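Local coordinates for protein D-mandelate dehydrogenase (PDB 2W2K) that probably oxidises D-mandelate, reversibly, with a nicotinamide dinucleotide as cofactor, at residues 31-43 against 63-76. Residues are numbered along the deposited sequence; the frame is centred on the assembly and turned at random.
Sequences PANLTTHDGFKQA and GTESYPWNADLISH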
# COMPACT_ATOMS: atom_id res chain seq x y z
N PRO B 31 -3.09 -40.23 10.41
CA PRO B 31 -3.91 -39.09 10.91
C PRO B 31 -4.07 -39.07 12.45
O PRO B 31 -4.44 -40.09 13.05
CB PRO B 31 -5.28 -39.30 10.21
CG PRO B 31 -5.00 -40.19 9.06
CD PRO B 31 -3.87 -41.11 9.51
N ALA B 32 -3.79 -37.93 13.10
CA ALA B 32 -3.97 -37.82 14.57
C ALA B 32 -5.45 -37.87 14.99
O ALA B 32 -5.79 -38.28 16.12
CB ALA B 32 -3.29 -36.51 15.12
N ASN B 33 -6.35 -37.49 14.08
CA ASN B 33 -7.79 -37.49 14.36
C ASN B 33 -8.12 -36.71 15.66
O ASN B 33 -8.81 -37.23 16.56
CB ASN B 33 -8.35 -38.93 14.41
CG ASN B 33 -8.39 -39.59 13.03
OD1 ASN B 33 -8.63 -38.94 12.02
ND2 ASN B 33 -8.15 -40.90 12.98
N LEU B 34 -7.63 -35.48 15.74
CA LEU B 34 -7.70 -34.74 17.02
C LEU B 34 -9.13 -34.43 17.48
O LEU B 34 -10.01 -34.15 16.65
CB LEU B 34 -6.85 -33.46 16.95
CG LEU B 34 -5.32 -33.60 16.79
CD1 LEU B 34 -4.74 -32.28 16.32
CD2 LEU B 34 -4.64 -34.05 18.07
N THR B 35 -9.36 -34.51 18.80
CA THR B 35 -10.60 -34.02 19.45
C THR B 35 -10.30 -32.84 20.41
O THR B 35 -10.61 -31.69 20.09
CB THR B 35 -11.38 -35.16 20.22
OG1 THR B 35 -10.53 -35.77 21.21
CG2 THR B 35 -11.88 -36.25 19.26
N THR B 36 -9.70 -33.13 21.56
CA THR B 36 -9.25 -32.09 22.52
C THR B 36 -7.81 -32.34 22.95
O THR B 36 -7.29 -33.44 22.76
CB THR B 36 -10.17 -32.02 23.79
OG1 THR B 36 -10.00 -33.21 24.58
CG2 THR B 36 -11.64 -31.84 23.40
N HIS B 37 -7.16 -31.33 23.53
CA HIS B 37 -5.80 -31.45 24.05
C HIS B 37 -5.65 -32.58 25.08
O HIS B 37 -4.69 -33.39 25.02
CB HIS B 37 -5.34 -30.11 24.64
CG HIS B 37 -4.16 -30.22 25.57
ND1 HIS B 37 -2.85 -30.16 25.14
CD2 HIS B 37 -4.11 -30.36 26.92
CE1 HIS B 37 -2.04 -30.27 26.18
NE2 HIS B 37 -2.78 -30.41 27.27
N ASP B 38 -6.56 -32.62 26.07
CA ASP B 38 -6.47 -33.65 27.12
C ASP B 38 -6.69 -35.05 26.52
O ASP B 38 -6.06 -36.03 26.96
CB ASP B 38 -7.47 -33.38 28.27
CG ASP B 38 -6.93 -32.37 29.33
OD1 ASP B 38 -5.69 -32.14 29.46
OD2 ASP B 38 -7.76 -31.82 30.06
N GLY B 39 -7.58 -35.15 25.54
CA GLY B 39 -7.84 -36.40 24.81
C GLY B 39 -6.64 -36.92 24.01
O GLY B 39 -6.43 -38.14 23.92
N PHE B 40 -5.84 -35.99 23.45
CA PHE B 40 -4.57 -36.30 22.73
C PHE B 40 -3.50 -36.81 23.69
O PHE B 40 -2.79 -37.77 23.39
CB PHE B 40 -4.06 -35.06 21.97
CG PHE B 40 -2.82 -35.28 21.10
CD1 PHE B 40 -2.79 -36.26 20.08
CD2 PHE B 40 -1.71 -34.46 21.26
CE1 PHE B 40 -1.64 -36.43 19.27
CE2 PHE B 40 -0.54 -34.61 20.45
CZ PHE B 40 -0.51 -35.60 19.46
N LYS B 41 -3.37 -36.17 24.86
CA LYS B 41 -2.42 -36.67 25.88
C LYS B 41 -2.76 -38.11 26.27
O LYS B 41 -1.86 -38.94 26.48
CB LYS B 41 -2.38 -35.78 27.14
CG LYS B 41 -1.76 -34.39 26.92
CD LYS B 41 -1.36 -33.72 28.29
CE LYS B 41 -2.56 -33.64 29.27
NZ LYS B 41 -2.18 -33.01 30.61
N GLN B 42 -4.06 -38.41 26.37
CA GLN B 42 -4.51 -39.73 26.81
C GLN B 42 -4.23 -40.78 25.72
O GLN B 42 -3.87 -41.93 26.03
CB GLN B 42 -6.00 -39.71 27.16
CG GLN B 42 -6.55 -41.06 27.65
CD GLN B 42 -8.08 -41.11 27.73
OE1 GLN B 42 -8.64 -41.97 28.42
NE2 GLN B 42 -8.76 -40.20 27.03
N ALA B 43 -4.39 -40.37 24.47
CA ALA B 43 -4.06 -41.20 23.29
C ALA B 43 -2.58 -41.60 23.27
O ALA B 43 -2.26 -42.80 23.08
CB ALA B 43 -4.45 -40.45 22.00
N GLY B 63 -4.11 -28.37 13.43
CA GLY B 63 -3.68 -29.09 14.63
C GLY B 63 -3.78 -28.33 15.95
O GLY B 63 -3.18 -28.75 16.95
N THR B 64 -4.53 -27.22 15.97
CA THR B 64 -4.56 -26.33 17.14
C THR B 64 -5.25 -26.97 18.37
O THR B 64 -5.02 -26.53 19.51
CB THR B 64 -5.22 -24.93 16.85
OG1 THR B 64 -6.58 -25.11 16.47
CG2 THR B 64 -4.47 -24.17 15.72
N GLU B 65 -6.11 -27.97 18.13
CA GLU B 65 -6.74 -28.76 19.20
C GLU B 65 -5.71 -29.42 20.13
O GLU B 65 -5.98 -29.68 21.31
CB GLU B 65 -7.67 -29.84 18.62
CG GLU B 65 -8.86 -29.33 17.77
CD GLU B 65 -8.56 -29.20 16.28
OE1 GLU B 65 -7.38 -29.15 15.88
OE2 GLU B 65 -9.53 -29.08 15.51
N SER B 66 -4.52 -29.72 19.59
CA SER B 66 -3.43 -30.29 20.41
C SER B 66 -2.73 -29.36 21.43
O SER B 66 -2.08 -29.87 22.34
CB SER B 66 -2.37 -30.99 19.51
OG SER B 66 -1.63 -30.07 18.73
N TYR B 67 -2.88 -28.04 21.28
CA TYR B 67 -2.09 -27.08 22.06
C TYR B 67 -2.50 -27.07 23.57
O TYR B 67 -3.67 -27.32 23.88
CB TYR B 67 -2.22 -25.64 21.52
CG TYR B 67 -1.75 -25.31 20.10
CD1 TYR B 67 -1.02 -26.21 19.32
CD2 TYR B 67 -2.07 -24.06 19.55
CE1 TYR B 67 -0.61 -25.85 17.99
CE2 TYR B 67 -1.67 -23.70 18.27
CZ TYR B 67 -0.94 -24.60 17.49
OH TYR B 67 -0.57 -24.21 16.22
N PRO B 68 -1.55 -26.78 24.48
CA PRO B 68 -0.12 -26.55 24.24
C PRO B 68 0.66 -27.86 24.15
O PRO B 68 0.23 -28.89 24.71
CB PRO B 68 0.31 -25.78 25.50
CG PRO B 68 -0.57 -26.35 26.60
CD PRO B 68 -1.90 -26.63 25.91
N TRP B 69 1.79 -27.81 23.43
CA TRP B 69 2.82 -28.86 23.49
C TRP B 69 3.70 -28.56 24.72
O TRP B 69 4.85 -28.11 24.61
CB TRP B 69 3.60 -28.96 22.14
CG TRP B 69 2.79 -29.72 21.08
CD1 TRP B 69 1.60 -29.31 20.49
CD2 TRP B 69 3.10 -31.01 20.49
NE1 TRP B 69 1.16 -30.27 19.59
CE2 TRP B 69 2.05 -31.31 19.58
CE3 TRP B 69 4.13 -31.94 20.67
CZ2 TRP B 69 2.02 -32.51 18.84
CZ3 TRP B 69 4.11 -33.14 19.91
CH2 TRP B 69 3.06 -33.40 19.01
N ASN B 70 3.12 -28.80 25.91
CA ASN B 70 3.83 -28.60 27.18
C ASN B 70 4.68 -29.81 27.60
O ASN B 70 4.66 -30.86 26.93
CB ASN B 70 2.85 -28.16 28.32
CG ASN B 70 1.71 -29.17 28.59
OD1 ASN B 70 1.69 -30.29 28.07
ND2 ASN B 70 0.77 -28.76 29.43
N ALA B 71 5.41 -29.67 28.70
CA ALA B 71 6.21 -30.77 29.27
C ALA B 71 5.41 -32.08 29.51
O ALA B 71 5.93 -33.18 29.23
CB ALA B 71 6.90 -30.32 30.57
N ASP B 72 4.18 -31.96 30.05
CA ASP B 72 3.35 -33.16 30.33
C ASP B 72 2.96 -33.93 29.06
O ASP B 72 3.06 -35.16 29.03
CB ASP B 72 2.09 -32.84 31.15
CG ASP B 72 1.38 -34.11 31.69
OD1 ASP B 72 2.01 -34.90 32.44
OD2 ASP B 72 0.21 -34.34 31.35
N LEU B 73 2.51 -33.21 28.03
CA LEU B 73 2.21 -33.83 26.71
C LEU B 73 3.46 -34.52 26.12
O LEU B 73 3.41 -35.70 25.70
CB LEU B 73 1.64 -32.75 25.75
CG LEU B 73 1.19 -33.18 24.33
CD1 LEU B 73 0.15 -32.25 23.77
CD2 LEU B 73 2.39 -33.27 23.36
N ILE B 74 4.57 -33.78 26.09
CA ILE B 74 5.85 -34.25 25.51
C ILE B 74 6.40 -35.52 26.21
O ILE B 74 7.02 -36.40 25.55
CB ILE B 74 6.89 -33.08 25.49
CG1 ILE B 74 6.48 -32.03 24.42
CG2 ILE B 74 8.33 -33.55 25.25
CD1 ILE B 74 7.24 -30.68 24.51
N SER B 75 6.16 -35.63 27.52
CA SER B 75 6.60 -36.79 28.31
C SER B 75 6.00 -38.13 27.83
O SER B 75 6.53 -39.20 28.17
CB SER B 75 6.33 -36.58 29.82
OG SER B 75 4.97 -36.86 30.16
N HIS B 76 4.92 -38.07 27.06
CA HIS B 76 4.27 -39.31 26.58
C HIS B 76 4.56 -39.64 25.11
O HIS B 76 3.97 -40.57 24.59
CB HIS B 76 2.75 -39.25 26.81
CG HIS B 76 2.38 -39.08 28.26
ND1 HIS B 76 2.73 -40.01 29.22
CD2 HIS B 76 1.74 -38.08 28.91
CE1 HIS B 76 2.30 -39.60 30.40
NE2 HIS B 76 1.70 -38.43 30.24
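Leu-34 opens the contact by laying its CD1 methyl against the backbone of Gly-63, 3.8 Å from CA, while its CD2 makes a looser contact with Ser-66 CB. The setting is the flavodoxin-like domain, whose five parallel strands run in the order 2-1-3-4-5; the segment 31-43 leaves the edge strand 28-31 and enters helix 37-45, which packs here on the turn and short helix of 63-76. Thr-36 N-caps helix 37-45, its OG1 accepting from Gly-39 N.

His-37 makes one of the two polar links across the contact. Its CG lies anti to the backbone N (chi1 161°), which carries the imidazole alongside the backbone of 66-68, edge-on to Ser-66 O. ND1 of His-37 donates to Ser-66 O at 2.9 Å with an N-H...O angle of 178°; the oxygen lies in the ring plane, although the donor stands well above the carbonyl plane. Pro-68, which follows a cis peptide bond, places CD over one face of the His-37 ring, 3.9 Å from its centroid, a CH-pi contact. A leucine here would probably leave Ser-66 O without this donor and disturb the fit against Pro-68.

One turn on, Phe-40 points inward: its CE2 approaches Trp-69 CZ2 at 3.7 Å, with the ring planes at 55°, while Leu-73 CD1 sits at the edge of the Phe-40 ring. Trp-69 is itself fixed by NE1 donating to Ser-66 OG, and Phe-84 and Trp-93 add further aromatic contacts around it.

Lys-41 closes the walk. Its aliphatic part crosses Leu-73, Lys-41 CG lying 4.0 Å from Leu-73 CB, and the bend at chi3 brings the ammonium to Asp-72, with Asp-38 a longer second partner. In that salt bridge Lys-41 NZ meets the anti side of Asp-72 OD2 at 2.8 Å, slightly out of the carboxylate plane.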